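Local atomic coordinates of Lin0431 protein (Listeria innocua, PDB entry 3LD7), a protein that is of unknown function; this part of it is a small, mainly beta domain of the NusG domain II (DUF1312) family. Residues Lys38-Glu46 / Arg53-Asp61; Gly5-Ser13 / Ile19-His27. All coordinates share one frame; numbering follows the deposited sequence. Where two conformers were deposited one is given.

Contact 1 of 2, residues Lys38-Glu46 / Arg53-Asp61; sequences KGAQYNLME and RIKEDNSPD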
loop_
_atom_site.group_PDB
_atom_site.type_symbol
_atom_site.label_atom_id
_atom_site.label_comp_id
_atom_site.label_asym_id
_atom_site.label_seq_id
_atom_site.Cartn_x
_atom_site.Cartn_y
_atom_site.Cartn_z
ATOM N N LYS A 38 -9.455 -8.799 10.488
ATOM C CA LYS A 38 -10.109 -9.393 11.599
ATOM C C LYS A 38 -10.250 -8.350 12.694
ATOM O O LYS A 38 -9.444 -7.404 12.862
ATOM C CB LYS A 38 -9.287 -10.577 12.120
ATOM C CG LYS A 38 -9.048 -11.690 11.085
ATOM C CD LYS A 38 -10.354 -12.169 10.442
ATOM C CE LYS A 38 -10.208 -13.569 9.840
ATOM N NZ LYS A 38 -11.197 -13.800 8.741
ATOM N N GLY A 39 -11.308 -8.530 13.442
ATOM C CA GLY A 39 -11.556 -7.704 14.595
ATOM C C GLY A 39 -11.751 -6.274 14.146
ATOM O O GLY A 39 -12.595 -5.983 13.296
ATOM N N ALA A 40 -10.968 -5.381 14.721
ATOM C CA ALA A 40 -11.053 -3.965 14.405
ATOM C C ALA A 40 -9.828 -3.505 13.615
ATOM O O ALA A 40 -9.631 -2.307 13.412
ATOM C CB ALA A 40 -11.176 -3.151 15.687
ATOM N N GLN A 41 -9.001 -4.453 13.168
ATOM C CA GLN A 41 -7.820 -4.094 12.408
ATOM C C GLN A 41 -8.182 -3.403 11.097
ATOM O O GLN A 41 -9.069 -3.863 10.355
ATOM C CB GLN A 41 -6.982 -5.334 12.094
ATOM C CG GLN A 41 -6.607 -6.146 13.332
ATOM C CD GLN A 41 -6.354 -7.604 12.993
ATOM O OE1 GLN A 41 -6.685 -8.493 13.754
ATOM N NE2 GLN A 41 -5.743 -7.841 11.834
ATOM N N TYR A 42 -7.515 -2.293 10.811
ATOM C CA TYR A 42 -7.668 -1.673 9.510
ATOM C C TYR A 42 -6.375 -1.035 9.042
ATOM O O TYR A 42 -5.489 -0.737 9.842
ATOM C CB TYR A 42 -8.789 -0.606 9.525
ATOM C CG TYR A 42 -8.372 0.685 10.203
ATOM C CD1 TYR A 42 -8.446 0.812 11.577
ATOM C CD2 TYR A 42 -7.907 1.766 9.466
ATOM C CE1 TYR A 42 -8.046 1.964 12.218
ATOM C CE2 TYR A 42 -7.508 2.935 10.091
ATOM C CZ TYR A 42 -7.589 3.029 11.478
ATOM O OH TYR A 42 -7.202 4.179 12.134
ATOM N N ASN A 43 -6.291 -0.808 7.736
ATOM C CA ASN A 43 -5.241 0.017 7.138
ATOM C C ASN A 43 -5.884 0.883 6.097
ATOM O O ASN A 43 -6.516 0.371 5.151
ATOM C CB ASN A 43 -4.121 -0.817 6.465
ATOM C CG ASN A 43 -3.347 -1.680 7.464
ATOM O OD1 ASN A 43 -2.235 -1.332 7.937
ATOM N ND2 ASN A 43 -3.899 -2.791 7.766
ATOM N N LEU A 44 -5.717 2.189 6.259
ATOM C CA LEU A 44 -6.217 3.156 5.289
ATOM C C LEU A 44 -5.119 3.416 4.278
ATOM O O LEU A 44 -4.078 3.996 4.609
ATOM C CB LEU A 44 -6.616 4.438 5.994
ATOM C CG LEU A 44 -7.211 5.544 5.126
ATOM C CD1 LEU A 44 -8.406 5.057 4.311
ATOM C CD2 LEU A 44 -7.592 6.687 6.024
HETATM N N MSE A 45 -5.327 2.917 3.060
HETATM C CA MSE A 45 -4.367 3.055 1.978
HETATM C C MSE A 45 -4.653 4.321 1.204
HETATM O O MSE A 45 -5.814 4.698 1.031
HETATM C CB MSE A 45 -4.514 1.861 1.018
HETATM C CG MSE A 45 -4.469 0.505 1.728
HETATM SE SE MSE A 45 -2.901 0.210 2.835
HETATM C CE MSE A 45 -1.518 0.642 1.487
ATOM N N GLU A 46 -3.596 4.949 0.703
ATOM C CA GLU A 46 -3.741 6.189 -0.039
ATOM C C GLU A 46 -2.833 6.155 -1.241
ATOM O O GLU A 46 -1.632 5.908 -1.120
ATOM C CB GLU A 46 -3.396 7.402 0.849
ATOM C CG GLU A 46 -3.596 8.732 0.139
ATOM C CD GLU A 46 -3.221 9.928 1.011
ATOM O OE1 GLU A 46 -2.714 9.716 2.135
ATOM O OE2 GLU A 46 -3.447 11.077 0.581
ATOM N N ARG A 53 0.925 5.019 0.038
ATOM C CA ARG A 53 1.327 4.817 1.429
ATOM C C ARG A 53 0.198 4.209 2.219
ATOM O O ARG A 53 -0.960 4.209 1.777
ATOM C CB ARG A 53 1.699 6.142 2.111
ATOM C CG ARG A 53 0.518 7.082 2.365
ATOM C CD ARG A 53 0.927 8.317 3.154
ATOM N NE ARG A 53 -0.154 9.288 3.215
ATOM C CZ ARG A 53 -0.028 10.509 3.722
ATOM N NH1 ARG A 53 1.126 10.897 4.275
ATOM N NH2 ARG A 53 -1.056 11.339 3.675
ATOM N N ILE A 54 0.537 3.710 3.406
ATOM C CA ILE A 54 -0.480 3.508 4.427
ATOM C C ILE A 54 -0.634 4.843 5.135
ATOM O O ILE A 54 0.290 5.319 5.806
ATOM C CB ILE A 54 -0.137 2.431 5.440
ATOM C CG1 ILE A 54 0.171 1.085 4.760
ATOM C CG2 ILE A 54 -1.287 2.301 6.461
ATOM C CD1 ILE A 54 0.797 0.066 5.744
ATOM N N LYS A 55 -1.787 5.483 4.947
ATOM C CA LYS A 55 -2.009 6.789 5.545
ATOM C C LYS A 55 -2.163 6.682 7.054
ATOM O O LYS A 55 -1.610 7.501 7.818
ATOM C CB LYS A 55 -3.253 7.455 4.937
ATOM C CG LYS A 55 -3.558 8.820 5.546
ATOM C CD LYS A 55 -4.693 9.520 4.828
ATOM C CE LYS A 55 -4.920 10.920 5.424
ATOM N NZ LYS A 55 -5.953 11.689 4.698
ATOM N N GLU A 56 -2.889 5.665 7.490
ATOM C CA GLU A 56 -3.196 5.526 8.899
ATOM C C GLU A 56 -3.617 4.101 9.143
ATOM O O GLU A 56 -4.209 3.461 8.272
ATOM C CB GLU A 56 -4.323 6.505 9.249
ATOM C CG GLU A 56 -4.963 6.344 10.581
ATOM C CD GLU A 56 -6.332 7.017 10.601
ATOM O OE1 GLU A 56 -6.447 8.161 10.119
ATOM O OE2 GLU A 56 -7.298 6.385 11.056
ATOM N N ASP A 57 -3.298 3.583 10.324
ATOM C CA ASP A 57 -3.771 2.261 10.714
ATOM C C ASP A 57 -3.718 2.126 12.220
ATOM O O ASP A 57 -3.149 3.003 12.891
ATOM C CB ASP A 57 -3.048 1.102 9.971
ATOM C CG ASP A 57 -1.614 0.912 10.381
ATOM O OD1 ASP A 57 -1.300 0.968 11.595
ATOM O OD2 ASP A 57 -0.798 0.615 9.472
ATOM N N ASN A 58 -4.363 1.086 12.752
ATOM C CA ASN A 58 -4.303 0.828 14.188
ATOM C C ASN A 58 -3.390 -0.330 14.565
ATOM O O ASN A 58 -3.579 -1.002 15.600
ATOM C CB ASN A 58 -5.703 0.697 14.799
ATOM C CG ASN A 58 -6.504 -0.434 14.208
ATOM O OD1 ASN A 58 -6.098 -1.065 13.234
ATOM N ND2 ASN A 58 -7.670 -0.684 14.792
ATOM N N SER A 59 -2.395 -0.571 13.724
ATOM C CA SER A 59 -1.406 -1.589 14.060
ATOM C C SER A 59 -0.673 -1.202 15.339
ATOM O O SER A 59 -0.495 -0.017 15.644
ATOM C CB SER A 59 -0.407 -1.799 12.908
ATOM O OG SER A 59 0.481 -0.691 12.749
ATOM N N PRO A 60 -0.251 -2.216 16.102
ATOM C CA PRO A 60 0.480 -1.896 17.331
ATOM C C PRO A 60 1.859 -1.292 17.072
ATOM O O PRO A 60 2.350 -0.551 17.938
ATOM C CB PRO A 60 0.589 -3.249 18.036
ATOM C CG PRO A 60 0.437 -4.273 16.928
ATOM C CD PRO A 60 -0.519 -3.658 15.950
ATOM N N ASP A 61 2.472 -1.599 15.927
ATOM C CA ASP A 61 3.884 -1.248 15.706
ATOM C C ASP A 61 4.075 -0.028 14.804
ATOM O O ASP A 61 5.118 0.632 14.852
ATOM C CB ASP A 61 4.700 -2.449 15.177
ATOM C CG ASP A 61 4.148 -3.034 13.875
ATOM O OD1 ASP A 61 3.012 -2.700 13.504
ATOM O OD2 ASP A 61 4.842 -3.869 13.232
HETATM O O HOH W 1 -5.681 4.465 14.260
HETATM O O HOH W 2 -4.591 12.705 2.581
#
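Arg53 and Glu46, paired across the antiparallel hairpin of strands 42-48 and 51-57, carry the charged part of this contact. The guanidinium comes edge-on, its NE and NH2 each 2.8 Å from Glu46 OE1, so one carboxylate oxygen takes both bonds; the planes stand 49° apart. Lys55 lays its extended chain alongside, CD 3.3 Å from Glu46 OE1, and a water links its NZ to Glu46 OE2.

Side-chain hydrogen bonds close the other end. Tyr42 OH donates to Glu56 OE2 over a very short 2.5 Å, ring and carboxylate nearly perpendicular. The Asn58 amide reaches back to the opposite backbone: OD1 accepts from Tyr42 N (3.1 Å), and ND2 meets Ala40 O from above its carbonyl plane. Asp57 CA makes a CH-pi contact over the Tyr42 ring.

In the backbone ladder, a classic beta bulge sets both Lys55 and Glu56 against Leu44: Leu44 N binds Glu56 O and Leu44 O receives Lys55 N.

Apolar side chains meet where Met45, a selenomethionine, bends so that CE lies 3.7 Å from Ile54 CG1. On that face Ile54 also packs on Ile77 of strand 76-79 and Val65 of helix 63-67, while strand 30-36 pairs with the far edge of strand 42-48.

Contact 2 of 2, residues Gly5-Ser13 / Ile19-His27; sequences GDEVVAIIS and IREIPLTGH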
loop_
_atom_site.group_PDB
_atom_site.type_symbol
_atom_site.label_atom_id
_atom_site.label_comp_id
_atom_site.label_asym_id
_atom_site.label_seq_id
_atom_site.Cartn_x
_atom_site.Cartn_y
_atom_site.Cartn_z
ATOM N N GLY A 5 10.656 7.121 -18.547
ATOM C CA GLY A 5 11.132 6.458 -17.345
ATOM C C GLY A 5 10.501 5.095 -17.131
ATOM O O GLY A 5 9.999 4.469 -18.064
ATOM N N ASP A 6 10.522 4.640 -15.884
ATOM C CA ASP A 6 9.993 3.335 -15.522
ATOM C C ASP A 6 8.458 3.387 -15.460
ATOM O O ASP A 6 7.866 4.447 -15.246
ATOM C CB ASP A 6 10.587 2.916 -14.167
ATOM C CG ASP A 6 10.475 1.421 -13.901
ATOM O OD1 ASP A 6 10.066 0.669 -14.816
ATOM O OD2 ASP A 6 10.806 0.998 -12.766
ATOM N N GLU A 7 7.821 2.246 -15.688
ATOM C CA GLU A 7 6.379 2.107 -15.491
ATOM C C GLU A 7 6.162 1.084 -14.397
ATOM O O GLU A 7 6.656 -0.039 -14.501
ATOM C CB GLU A 7 5.710 1.605 -16.761
ATOM C CG GLU A 7 5.697 2.607 -17.899
ATOM C CD GLU A 7 5.042 2.039 -19.148
ATOM O OE1 GLU A 7 5.435 0.930 -19.577
ATOM O OE2 GLU A 7 4.137 2.703 -19.698
ATOM N N VAL A 8 5.419 1.455 -13.358
ATOM C CA VAL A 8 5.282 0.584 -12.190
ATOM C C VAL A 8 3.844 0.339 -11.757
ATOM O O VAL A 8 2.939 1.142 -12.041
ATOM C CB VAL A 8 6.104 1.106 -10.982
ATOM C CG1 VAL A 8 7.582 1.142 -11.353
ATOM C CG2 VAL A 8 5.618 2.487 -10.543
ATOM N N VAL A 9 3.653 -0.778 -11.057
ATOM C CA VAL A 9 2.348 -1.171 -10.546
ATOM C C VAL A 9 2.521 -1.500 -9.079
ATOM O O VAL A 9 3.504 -2.141 -8.704
ATOM C CB VAL A 9 1.803 -2.426 -11.265
ATOM C CG1 VAL A 9 0.443 -2.783 -10.748
ATOM C CG2 VAL A 9 1.714 -2.197 -12.755
ATOM N N ALA A 10 1.584 -1.054 -8.248
ATOM C CA ALA A 10 1.603 -1.399 -6.843
ATOM C C ALA A 10 0.670 -2.578 -6.609
ATOM O O ALA A 10 -0.513 -2.532 -6.965
ATOM C CB ALA A 10 1.168 -0.216 -6.011
ATOM N N ILE A 11 1.203 -3.634 -6.001
ATOM C CA ILE A 11 0.428 -4.822 -5.682
ATOM C C ILE A 11 0.163 -4.794 -4.186
ATOM O O ILE A 11 1.092 -4.802 -3.370
ATOM C CB ILE A 11 1.177 -6.127 -6.080
ATOM C CG1 ILE A 11 1.746 -6.024 -7.500
ATOM C CG2 ILE A 11 0.268 -7.364 -5.880
ATOM C CD1 ILE A 11 0.726 -5.985 -8.539
ATOM N N ILE A 12 -1.103 -4.725 -3.817
ATOM C CA ILE A 12 -1.487 -4.634 -2.409
ATOM C C ILE A 12 -2.213 -5.903 -1.992
ATOM O O ILE A 12 -3.237 -6.261 -2.588
ATOM C CB ILE A 12 -2.406 -3.412 -2.189
ATOM C CG1 ILE A 12 -1.698 -2.122 -2.660
ATOM C CG2 ILE A 12 -2.828 -3.309 -0.723
ATOM C CD1 ILE A 12 -2.114 -1.624 -4.062
ATOM N N SER A 13 -1.683 -6.575 -0.968
ATOM C CA SER A 13 -2.167 -7.885 -0.525
ATOM C C SER A 13 -2.515 -7.884 0.946
ATOM O O SER A 13 -1.962 -7.105 1.721
ATOM C CB SER A 13 -1.087 -8.944 -0.715
ATOM O OG SER A 13 -0.786 -9.129 -2.088
ATOM N N ILE A 19 -5.516 -7.701 -3.147
ATOM C CA ILE A 19 -6.734 -6.903 -3.029
ATOM C C ILE A 19 -6.819 -5.944 -4.213
ATOM O O ILE A 19 -7.888 -5.773 -4.800
ATOM C CB ILE A 19 -6.691 -6.044 -1.756
ATOM C CG1 ILE A 19 -6.514 -6.949 -0.535
ATOM C CG2 ILE A 19 -7.938 -5.163 -1.640
ATOM C CD1 ILE A 19 -6.202 -6.194 0.703
ATOM N N ARG A 20 -5.701 -5.314 -4.561
ATOM C CA ARG A 20 -5.665 -4.385 -5.712
ATOM C C ARG A 20 -4.340 -4.496 -6.402
ATOM O O ARG A 20 -3.323 -4.665 -5.733
ATOM C CB ARG A 20 -5.816 -2.917 -5.270
ATOM C CG ARG A 20 -7.172 -2.543 -4.730
ATOM C CD ARG A 20 -8.245 -2.315 -5.840
ATOM N NE ARG A 20 -7.913 -1.189 -6.732
ATOM C CZ ARG A 20 -7.973 0.096 -6.372
ATOM N NH1 ARG A 20 -8.340 0.423 -5.133
ATOM N NH2 ARG A 20 -7.673 1.062 -7.241
ATOM N N GLU A 21 -4.343 -4.381 -7.733
ATOM C CA GLU A 21 -3.109 -4.102 -8.478
ATOM C C GLU A 21 -3.327 -2.755 -9.140
ATOM O O GLU A 21 -4.270 -2.595 -9.920
ATOM C CB GLU A 21 -2.772 -5.216 -9.493
ATOM C CG GLU A 21 -2.728 -6.592 -8.808
ATOM C CD GLU A 21 -2.032 -7.707 -9.606
ATOM O OE1 GLU A 21 -1.520 -7.447 -10.710
ATOM O OE2 GLU A 21 -1.984 -8.867 -9.109
ATOM N N ILE A 22 -2.493 -1.777 -8.790
ATOM C CA ILE A 22 -2.735 -0.398 -9.167
ATOM C C ILE A 22 -1.569 0.174 -9.958
ATOM O O ILE A 22 -0.497 0.448 -9.412
ATOM C CB ILE A 22 -2.967 0.522 -7.937
ATOM C CG1 ILE A 22 -4.122 0.017 -7.060
ATOM C CG2 ILE A 22 -3.226 1.953 -8.434
ATOM C CD1 ILE A 22 -4.347 0.890 -5.807
ATOM N N PRO A 23 -1.757 0.350 -11.261
ATOM C CA PRO A 23 -0.711 0.978 -12.076
ATOM C C PRO A 23 -0.557 2.430 -11.637
ATOM O O PRO A 23 -1.551 3.164 -11.621
ATOM C CB PRO A 23 -1.278 0.892 -13.502
ATOM C CG PRO A 23 -2.212 -0.242 -13.450
ATOM C CD PRO A 23 -2.834 -0.211 -12.082
ATOM N N LEU A 24 0.656 2.824 -11.247
ATOM C CA LEU A 24 0.862 4.127 -10.635
ATOM C C LEU A 24 1.266 5.131 -11.678
ATOM O O LEU A 24 1.017 6.317 -11.514
ATOM C CB LEU A 24 1.961 4.088 -9.568
ATOM C CG LEU A 24 1.626 3.257 -8.331
ATOM C CD1 LEU A 24 2.836 3.185 -7.418
ATOM C CD2 LEU A 24 0.400 3.808 -7.614
ATOM N N THR A 25 1.896 4.653 -12.744
ATOM C CA THR A 25 2.471 5.568 -13.704
ATOM C C THR A 25 1.367 6.201 -14.563
ATOM O O THR A 25 0.643 5.514 -15.289
ATOM C CB THR A 25 3.546 4.867 -14.547
ATOM O OG1 THR A 25 4.468 4.189 -13.664
ATOM C CG2 THR A 25 4.286 5.887 -15.383
ATOM N N GLY A 26 1.245 7.520 -14.461
ATOM C CA GLY A 26 0.169 8.249 -15.101
ATOM C C GLY A 26 -1.042 8.452 -14.212
ATOM O O GLY A 26 -2.009 9.123 -14.599
ATOM N N HIS A 27 -1.014 7.885 -13.011
ATOM C CA HIS A 27 -2.117 8.112 -12.093
ATOM C C HIS A 27 -2.115 9.532 -11.537
ATOM O O HIS A 27 -1.077 10.049 -11.125
ATOM C CB HIS A 27 -2.133 7.093 -10.951
ATOM C CG HIS A 27 -3.208 7.365 -9.953
ATOM N ND1 HIS A 27 -4.531 7.024 -10.148
ATOM C CD2 HIS A 27 -3.165 8.059 -8.796
ATOM C CE1 HIS A 27 -5.244 7.442 -9.114
ATOM N NE2 HIS A 27 -4.432 8.066 -8.278
#
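Ile12 and Ile22 meet on the inner face of the hairpin formed by strands 8-14 and 17-23. From Ile12 CB, 3.9 Å from Arg20 O, the chain leaves with CG1 beside the backbone N (chi1 -57°). Beyond CG1, chi2 stands at 100°, away from a staggered value, and brings CD1 across to the partner strand. There this methyl touches Arg20 O at 3.7 Å and Ile22 CD1 at 3.8 Å, with Arg20 CB a little farther off. Ile22 CD1 in turn lies over one face of the Arg20 guanidinium, whose NH1 forms a salt bridge with Glu31.

The strands run antiparallel at 163°, with hydrogen-bonded pairs at Ala10-Ile22 and Ile12-Arg20. The ladder is interrupted at Ile12 by a classic beta bulge, in which the one carbonyl serves two successive amides: Ile12 O accepts from Ile19 N at 2.8 Å and from Arg20 N over a longer 3.3 Å, both donors in its carbonyl plane. This hairpin forms one side of a four-stranded antiparallel sheet, since strand 84-90 pairs with the other edge of strand 8-14.

On the opposite face, Ile11 and Glu21 lie side by side, and Ile11 CD1 rests 3.4 Å from Glu21 CD. Past the strand, Leu24 N still bonds to Val8 O, and one step on a side chain takes over: Thr25 OG1 accepts from Val8 N at 2.9 Å in a nearly straight bond. Val8 CG2 sits beside that oxygen and Leu24 CB, while Leu24 CD1 reaches Ala10 CB at 4.0 Å.

How the contacts relate
Contacts 1 and 2 are two hairpins that follow one another in sequence: residues 5-27 complete contact 2 before residues 38-61 form contact 1. They belong to different antiparallel sheets, contact 2 to the four-stranded one and contact 1 to the three-stranded one, and flank the middle of the domain. Their centres are about 20 Å apart and their nearest atoms about 5 Å, too far for direct contact. Strand 30-36 stands between them in sequence and in space: Phe33 receives Ile22 and a cation-pi contact from Arg20 of contact 2, and Met45 of contact 1. Strand 76-79, at the far edge of the four-stranded sheet, meets Ile54 and Asp57 of contact 1.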